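Local coordinates for protein pyrrolidone-carboxylate peptidase (Pyrococcus furiosus, PDB 1X10) that removes pyroglutamyl (5-oxoproline) groups from the N terminus of peptides, as a thiol peptidase of family C15, at residues Q35-V40 and E57-D62; A64-L69 and Y147-H152; H125-P130 and A199-L204. The protein carries 3 engineered substitutions. One frame throughout, in Å; residues are numbered along the deposited sequence.

Overall arrangement
From the N terminus, interaction 1 is the first to close: it brings the last turn of helix 47-59 back onto strand 34-41, ending a loop of 16 residues between 35-40 and 57-62. Interaction 2 opens directly afterwards on strand 63-69 and lies in series with it, closing a loop of 77 residues by joining that strand to helix 141-156. Interaction 3 starts before interaction 2 has closed and ends after it, so the two cross; it closes a loop of 68 residues from the end of helix 117-126 to helix 189-206. Interactions 2 and 3 also touch, where Ile-65 packs on Ile-200. Interactions 1 and 2 fasten helices to one mixed sheet, and interaction 3 ties two helices together.

Interaction 1 (Q35-V40 and E57-D62)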
# COMPACT_ATOMS: atom_id res chain seq x y z
N GLN A 35 -39.01 -0.26 11.19
CA GLN A 35 -38.43 -1.08 12.24
C GLN A 35 -37.15 -1.73 11.75
O GLN A 35 -37.11 -2.30 10.66
CB GLN A 35 -39.41 -2.17 12.69
CG GLN A 35 -38.91 -2.98 13.86
CD GLN A 35 -38.62 -2.11 15.08
OE1 GLN A 35 -39.52 -1.50 15.64
NE2 GLN A 35 -37.35 -2.06 15.48
N VAL A 36 -36.09 -1.62 12.55
CA VAL A 36 -34.81 -2.21 12.18
C VAL A 36 -34.52 -3.46 13.00
O VAL A 36 -34.68 -3.46 14.23
CB VAL A 36 -33.66 -1.20 12.37
CG1 VAL A 36 -32.33 -1.83 11.95
CG2 VAL A 36 -33.92 0.06 11.54
N PHE A 37 -34.10 -4.52 12.32
CA PHE A 37 -33.75 -5.77 12.97
C PHE A 37 -32.27 -6.01 12.72
O PHE A 37 -31.80 -5.89 11.58
CB PHE A 37 -34.55 -6.95 12.38
CG PHE A 37 -36.04 -6.81 12.52
CD1 PHE A 37 -36.75 -5.89 11.74
CD2 PHE A 37 -36.74 -7.59 13.43
CE1 PHE A 37 -38.14 -5.75 11.88
CE2 PHE A 37 -38.13 -7.46 13.57
CZ PHE A 37 -38.82 -6.54 12.79
N GLY A 38 -31.53 -6.33 13.77
CA GLY A 38 -30.10 -6.58 13.63
C GLY A 38 -29.78 -8.01 14.01
O GLY A 38 -30.14 -8.47 15.10
N ARG A 39 -29.11 -8.73 13.11
CA ARG A 39 -28.76 -10.12 13.37
C ARG A 39 -27.31 -10.42 13.01
O ARG A 39 -26.78 -9.88 12.05
CB ARG A 39 -29.69 -11.04 12.58
CG ARG A 39 -31.17 -10.90 12.94
CD ARG A 39 -31.48 -11.53 14.29
NE ARG A 39 -32.92 -11.63 14.52
CZ ARG A 39 -33.68 -10.65 14.99
NH1 ARG A 39 -33.15 -9.47 15.29
NH2 ARG A 39 -34.99 -10.85 15.13
N VAL A 40 -26.69 -11.31 13.78
CA VAL A 40 -25.31 -11.69 13.54
C VAL A 40 -25.25 -13.03 12.82
O VAL A 40 -25.97 -13.97 13.17
CB VAL A 40 -24.52 -11.80 14.87
CG1 VAL A 40 -23.06 -12.10 14.60
CG2 VAL A 40 -24.66 -10.50 15.66
N GLU A 57 -36.92 -15.21 5.95
CA GLU A 57 -38.28 -15.73 5.96
C GLU A 57 -39.02 -15.31 7.22
O GLU A 57 -40.22 -15.05 7.19
CB GLU A 57 -38.27 -17.26 5.85
CG GLU A 57 -39.65 -17.89 5.93
CD GLU A 57 -39.62 -19.40 5.71
OE1 GLU A 57 -38.85 -20.09 6.41
OE2 GLU A 57 -40.36 -19.88 4.83
N GLU A 58 -38.29 -15.25 8.33
CA GLU A 58 -38.86 -14.86 9.62
C GLU A 58 -39.31 -13.41 9.62
O GLU A 58 -40.45 -13.09 9.96
CB GLU A 58 -37.81 -15.06 10.72
CG GLU A 58 -38.26 -14.65 12.11
CD GLU A 58 -37.10 -14.33 13.03
OE1 GLU A 58 -36.10 -15.08 13.02
OE2 GLU A 58 -37.18 -13.32 13.77
N ILE A 59 -38.40 -12.52 9.22
CA ILE A 59 -38.65 -11.09 9.21
C ILE A 59 -39.28 -10.54 7.93
O ILE A 59 -40.10 -9.63 7.98
CB ILE A 59 -37.33 -10.33 9.48
CG1 ILE A 59 -36.76 -10.77 10.83
CG2 ILE A 59 -37.57 -8.83 9.45
CD1 ILE A 59 -35.37 -10.23 11.12
N LYS A 60 -38.90 -11.11 6.79
CA LYS A 60 -39.40 -10.67 5.49
C LYS A 60 -39.19 -9.16 5.37
O LYS A 60 -40.13 -8.39 5.20
CB LYS A 60 -40.89 -11.00 5.33
CG LYS A 60 -41.22 -12.49 5.43
CD LYS A 60 -42.65 -12.78 5.00
CE LYS A 60 -43.09 -14.18 5.40
NZ LYS A 60 -42.22 -15.22 4.82
N PRO A 61 -37.92 -8.71 5.44
CA PRO A 61 -37.55 -7.29 5.35
C PRO A 61 -37.80 -6.70 3.98
O PRO A 61 -37.77 -7.40 2.97
CB PRO A 61 -36.06 -7.29 5.68
CG PRO A 61 -35.78 -8.67 6.22
CD PRO A 61 -36.72 -9.55 5.49
N ASP A 62 -38.04 -5.39 3.95
CA ASP A 62 -38.25 -4.67 2.70
C ASP A 62 -36.87 -4.30 2.19
O ASP A 62 -36.63 -4.19 0.98
CB ASP A 62 -39.06 -3.40 2.95
CG ASP A 62 -40.47 -3.69 3.38
OD1 ASP A 62 -41.28 -4.08 2.51
OD2 ASP A 62 -40.77 -3.54 4.58
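Ile-59, at the end of helix 47-59, lies over the ring of Phe-37 on strand 34-41. Followed outward from CB, its side chain divides at once. The CG2 branch, anti to the backbone N, settles over the centre of the Phe-37 ring; it stands 3.9 Å from the centroid and 12° off the ring normal, a CH-pi contact through the face. The CG1 branch, anti to the carbonyl carbon (chi1 -58°), passes Phe-37 CD2 at 4.1 Å. Extended once more, the chain ends at CD1, which rests 3.6 Å from Phe-37 CB and 3.8 Å from Phe-37 CG. The same methyl lies toward the rim of one face of the Arg-39 guanidinium, with Ile-59 CD1 4.1 Å from Arg-39 NH2, so one branch tip serves two neighbours on the strand.

Arg-39 bends at chi2 and brings NH2 3.6 Å from Glu-58 OE2. This is a long salt bridge, in which the carboxylate oxygen sits at the edge of the guanidinium, near its plane, while the two flat groups are turned 38° from each other. On the same guanidinium, NH1 bonds to Gly-38 O at 3.2 Å, nearly straight but from above the carbonyl plane, which limits how far the group can turn. Arg-39 NH1 also has a long, weak ion pair with Asp-27, and Arg-39 packs on Leu-4 of strand 2-8. The helix then stops: Lys-60 leaves it with positive phi, and the chain turns through Pro-61 toward strand 63-69. A helix laid against the parallel part of a mixed sheet, linking strand 34-41 to strand 63-69 in a beta-alpha-beta crossover with strand 2-8 between them, belongs to the alpha/beta architecture of this peptidase family.

Interaction 2 (A64-L69 and Y147-H152); sequences AIHVGL and YLSLHH
His-66 NE2 and Ser-149 OG meet at 2.7 Å in a hydrogen bond that joins strand 63-69 to helix 141-156. The serine oxygen lies in the plane of the imidazole, at its edge, and the bond is moderately straight at 154°. With chi1 at -173°, Ser-149 turns OG away from its backbone N and off the helix toward the strand, with Ala-64 CB 3.9 Å from Ser-149 OG. In the next shell, Thr-6 OG1 of strand 2-8 bonds to His-66 ND1 and Ser-162 OG bonds to Ser-149 OG. Both ring nitrogens of His-66 therefore have partners, which fixes the rotation of the imidazole. Around them, Leu-52 and Phe-164 touch the His-66 side chain. With an alanine here, Ser-149 would probably lose one of its partners, Thr-6 OG1 would be left without its mate, and a gap would be likely to open between strand and helix. The His-66 side chain lies about 7 Å from that of Ser-142, an engineered active-site residue, and about 8 Å from that of Glu-79. The chemistry implies a buried polar chain, Thr-6 to His-66 to Ser-149 to Ser-162, of hydroxyls and an imidazole that satisfy one another near the active-site residues.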
# COMPACT_ATOMS: atom_id res chain seq x y z
N ALA A 64 -32.57 -5.06 2.99
CA ALA A 64 -31.56 -5.87 3.66
C ALA A 64 -30.19 -5.26 3.40
O ALA A 64 -29.78 -5.09 2.24
CB ALA A 64 -31.59 -7.31 3.14
N ILE A 65 -29.50 -4.91 4.48
CA ILE A 65 -28.17 -4.35 4.37
C ILE A 65 -27.24 -5.24 5.18
O ILE A 65 -27.31 -5.27 6.41
CB ILE A 65 -28.12 -2.91 4.89
CG1 ILE A 65 -28.98 -2.01 3.99
CG2 ILE A 65 -26.67 -2.40 4.91
CD1 ILE A 65 -29.08 -0.57 4.45
N HIS A 66 -26.40 -5.98 4.47
CA HIS A 66 -25.46 -6.91 5.08
C HIS A 66 -24.12 -6.21 5.22
O HIS A 66 -23.61 -5.61 4.27
CB HIS A 66 -25.36 -8.16 4.19
CG HIS A 66 -26.69 -8.79 3.92
ND1 HIS A 66 -27.41 -9.45 4.89
CD2 HIS A 66 -27.46 -8.81 2.81
CE1 HIS A 66 -28.58 -9.83 4.39
NE2 HIS A 66 -28.63 -9.45 3.13
N VAL A 67 -23.56 -6.27 6.43
CA VAL A 67 -22.31 -5.59 6.73
C VAL A 67 -21.20 -6.58 7.07
O VAL A 67 -21.43 -7.61 7.71
CB VAL A 67 -22.50 -4.61 7.91
CG1 VAL A 67 -21.31 -3.67 8.02
CG2 VAL A 67 -23.80 -3.82 7.71
N GLY A 68 -19.98 -6.26 6.65
CA GLY A 68 -18.86 -7.13 6.92
C GLY A 68 -17.57 -6.35 7.12
O GLY A 68 -17.48 -5.17 6.78
N LEU A 69 -16.58 -7.03 7.69
CA LEU A 69 -15.27 -6.44 7.94
C LEU A 69 -14.41 -6.68 6.70
O LEU A 69 -14.41 -7.79 6.15
CB LEU A 69 -14.63 -7.11 9.15
CG LEU A 69 -13.51 -6.48 9.98
CD1 LEU A 69 -12.46 -7.54 10.24
CD2 LEU A 69 -12.90 -5.27 9.30
N TYR A 147 -24.74 -12.45 -2.26
CA TYR A 147 -25.34 -13.13 -3.39
C TYR A 147 -26.65 -13.82 -3.02
O TYR A 147 -27.65 -13.68 -3.73
CB TYR A 147 -24.36 -14.17 -3.98
CG TYR A 147 -24.89 -14.83 -5.23
CD1 TYR A 147 -24.67 -14.26 -6.49
CD2 TYR A 147 -25.68 -15.98 -5.16
CE1 TYR A 147 -25.23 -14.80 -7.63
CE2 TYR A 147 -26.26 -16.53 -6.30
CZ TYR A 147 -26.03 -15.93 -7.54
OH TYR A 147 -26.64 -16.45 -8.66
N LEU A 148 -26.64 -14.57 -1.92
CA LEU A 148 -27.83 -15.28 -1.48
C LEU A 148 -28.98 -14.31 -1.19
O LEU A 148 -30.14 -14.60 -1.48
CB LEU A 148 -27.52 -16.11 -0.23
CG LEU A 148 -26.65 -17.35 -0.49
CD1 LEU A 148 -26.11 -17.93 0.82
CD2 LEU A 148 -27.49 -18.39 -1.23
N SER A 149 -28.66 -13.16 -0.62
CA SER A 149 -29.70 -12.18 -0.31
C SER A 149 -30.31 -11.64 -1.60
O SER A 149 -31.54 -11.57 -1.74
CB SER A 149 -29.11 -11.03 0.52
OG SER A 149 -30.13 -10.15 0.96
N LEU A 150 -29.46 -11.28 -2.56
CA LEU A 150 -29.94 -10.76 -3.83
C LEU A 150 -30.70 -11.83 -4.63
O LEU A 150 -31.67 -11.52 -5.32
CB LEU A 150 -28.77 -10.21 -4.65
CG LEU A 150 -28.27 -8.85 -4.15
CD1 LEU A 150 -26.91 -8.54 -4.76
CD2 LEU A 150 -29.29 -7.78 -4.50
N HIS A 151 -30.26 -13.08 -4.51
CA HIS A 151 -30.92 -14.19 -5.20
C HIS A 151 -32.31 -14.41 -4.58
O HIS A 151 -33.28 -14.72 -5.27
CB HIS A 151 -30.09 -15.47 -5.06
CG HIS A 151 -30.67 -16.66 -5.77
ND1 HIS A 151 -30.82 -16.71 -7.14
CD2 HIS A 151 -31.13 -17.85 -5.30
CE1 HIS A 151 -31.35 -17.87 -7.49
NE2 HIS A 151 -31.55 -18.58 -6.39
N HIS A 152 -32.38 -14.23 -3.26
CA HIS A 152 -33.63 -14.38 -2.53
C HIS A 152 -34.62 -13.32 -3.02
O HIS A 152 -35.81 -13.59 -3.21
CB HIS A 152 -33.38 -14.20 -1.04
CG HIS A 152 -34.54 -14.60 -0.18
ND1 HIS A 152 -34.65 -15.86 0.37
CD2 HIS A 152 -35.64 -13.92 0.22
CE1 HIS A 152 -35.77 -15.94 1.07
NE2 HIS A 152 -36.39 -14.78 0.99

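Interaction 3 (H125-P130 and A199-L204); sequences HERGIP and AIEVAL
Arg-127 and Glu-201 cross at about a right angle at the surface, where the turn after helix 117-126 faces helix 189-206. Their closest approach is Arg-127 NH2 to Glu-201 OE2, 3.6 Å, a long salt bridge. The guanidinium and carboxylate planes are 35° apart and the oxygen comes in obliquely, so the attraction is probably more electrostatic than directional. The two chains arrive by unlike routes. Glu-201 has CG anti to its carbonyl carbon (chi1 -62°) and then runs straight out, carrying its carboxylate clear of the helix. Arg-127 has two bends, at chi2 and chi3, which turn its guanidinium toward that carboxylate.

The charges have further neighbours: Glu-194 makes a long, weak ion pair with Arg-127 NH2, whereas Lys-123 NZ, a like charge, lies close to Arg-127 NH1 and would tend to offset the attraction. Beside this polar crossing, Arg-127 packs on Val-198, while Val-202 rests on Lys-119, Ile-120 and Lys-123. The root of Arg-127 is set by the backbone, where Gly-128 takes positive phi and Gly-128 N bonds to His-125 O at 2.9 Å. Pro-130 packs on Pro-171 of the second subunit. The arrangement is that of a Schellman motif ending one helix, with a surface salt bridge from the residue before its glycine to a neighbouring helix.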
# COMPACT_ATOMS: atom_id res chain seq x y z
N HIS A 125 -20.47 11.09 2.02
CA HIS A 125 -19.50 12.15 1.76
C HIS A 125 -19.95 13.48 2.37
O HIS A 125 -19.14 14.23 2.89
CB HIS A 125 -19.29 12.31 0.25
CG HIS A 125 -18.56 11.17 -0.38
ND1 HIS A 125 -18.23 11.15 -1.72
CD2 HIS A 125 -18.06 10.02 0.14
CE1 HIS A 125 -17.56 10.04 -1.99
NE2 HIS A 125 -17.45 9.34 -0.88
N GLU A 126 -21.25 13.75 2.30
CA GLU A 126 -21.78 14.98 2.87
C GLU A 126 -21.65 14.96 4.38
O GLU A 126 -21.59 16.01 5.02
CB GLU A 126 -23.24 15.16 2.47
CG GLU A 126 -23.42 15.44 0.98
CD GLU A 126 -24.87 15.52 0.56
OE1 GLU A 126 -25.12 15.85 -0.61
OE2 GLU A 126 -25.76 15.25 1.40
N ARG A 127 -21.60 13.76 4.95
CA ARG A 127 -21.46 13.58 6.39
C ARG A 127 -19.98 13.55 6.78
O ARG A 127 -19.65 13.38 7.95
CB ARG A 127 -22.11 12.28 6.84
CG ARG A 127 -23.63 12.29 6.85
CD ARG A 127 -24.17 13.16 7.98
NE ARG A 127 -25.26 12.51 8.68
CZ ARG A 127 -26.45 12.22 8.14
NH1 ARG A 127 -26.69 12.54 6.88
NH2 ARG A 127 -27.38 11.62 8.86
N GLY A 128 -19.10 13.70 5.79
CA GLY A 128 -17.67 13.68 6.06
C GLY A 128 -17.15 12.28 6.30
O GLY A 128 -16.13 12.08 6.96
N ILE A 129 -17.86 11.29 5.76
CA ILE A 129 -17.46 9.90 5.91
C ILE A 129 -16.87 9.36 4.60
O ILE A 129 -17.57 9.23 3.60
CB ILE A 129 -18.66 9.02 6.31
CG1 ILE A 129 -19.23 9.49 7.64
CG2 ILE A 129 -18.22 7.56 6.39
CD1 ILE A 129 -20.46 8.73 8.10
N PRO A 130 -15.56 9.07 4.59
CA PRO A 130 -14.99 8.55 3.34
C PRO A 130 -15.63 7.22 2.93
O PRO A 130 -15.76 6.30 3.74
CB PRO A 130 -13.49 8.42 3.66
CG PRO A 130 -13.44 8.36 5.16
CD PRO A 130 -14.52 9.31 5.60
N ALA A 199 -26.84 4.62 5.43
CA ALA A 199 -27.23 3.77 4.31
C ALA A 199 -28.69 3.35 4.45
O ALA A 199 -29.44 3.33 3.48
CB ALA A 199 -26.33 2.53 4.25
N ILE A 200 -29.08 2.99 5.67
CA ILE A 200 -30.46 2.58 5.93
C ILE A 200 -31.42 3.73 5.65
O ILE A 200 -32.44 3.56 4.97
CB ILE A 200 -30.63 2.13 7.41
CG1 ILE A 200 -29.77 0.90 7.69
CG2 ILE A 200 -32.10 1.82 7.69
CD1 ILE A 200 -29.71 0.50 9.14
N GLU A 201 -31.09 4.91 6.16
CA GLU A 201 -31.92 6.10 5.95
C GLU A 201 -32.09 6.41 4.47
O GLU A 201 -33.21 6.67 4.01
CB GLU A 201 -31.28 7.30 6.66
CG GLU A 201 -31.16 7.13 8.16
CD GLU A 201 -30.32 8.22 8.82
OE1 GLU A 201 -30.17 8.16 10.06
OE2 GLU A 201 -29.81 9.12 8.11
N VAL A 202 -30.99 6.37 3.73
CA VAL A 202 -31.04 6.65 2.30
C VAL A 202 -31.85 5.58 1.55
O VAL A 202 -32.61 5.90 0.64
CB VAL A 202 -29.61 6.74 1.71
CG1 VAL A 202 -29.68 6.95 0.20
CG2 VAL A 202 -28.85 7.88 2.38
N ALA A 203 -31.69 4.32 1.95
CA ALA A 203 -32.43 3.24 1.31
C ALA A 203 -33.93 3.45 1.56
O ALA A 203 -34.74 3.40 0.63
CB ALA A 203 -31.99 1.89 1.87
N LEU A 204 -34.29 3.71 2.81
CA LEU A 204 -35.68 3.93 3.18
C LEU A 204 -36.30 5.08 2.39
O LEU A 204 -37.40 4.96 1.86
CB LEU A 204 -35.80 4.21 4.68
CG LEU A 204 -35.62 3.02 5.62
CD1 LEU A 204 -35.48 3.51 7.05
CD2 LEU A 204 -36.81 2.07 5.48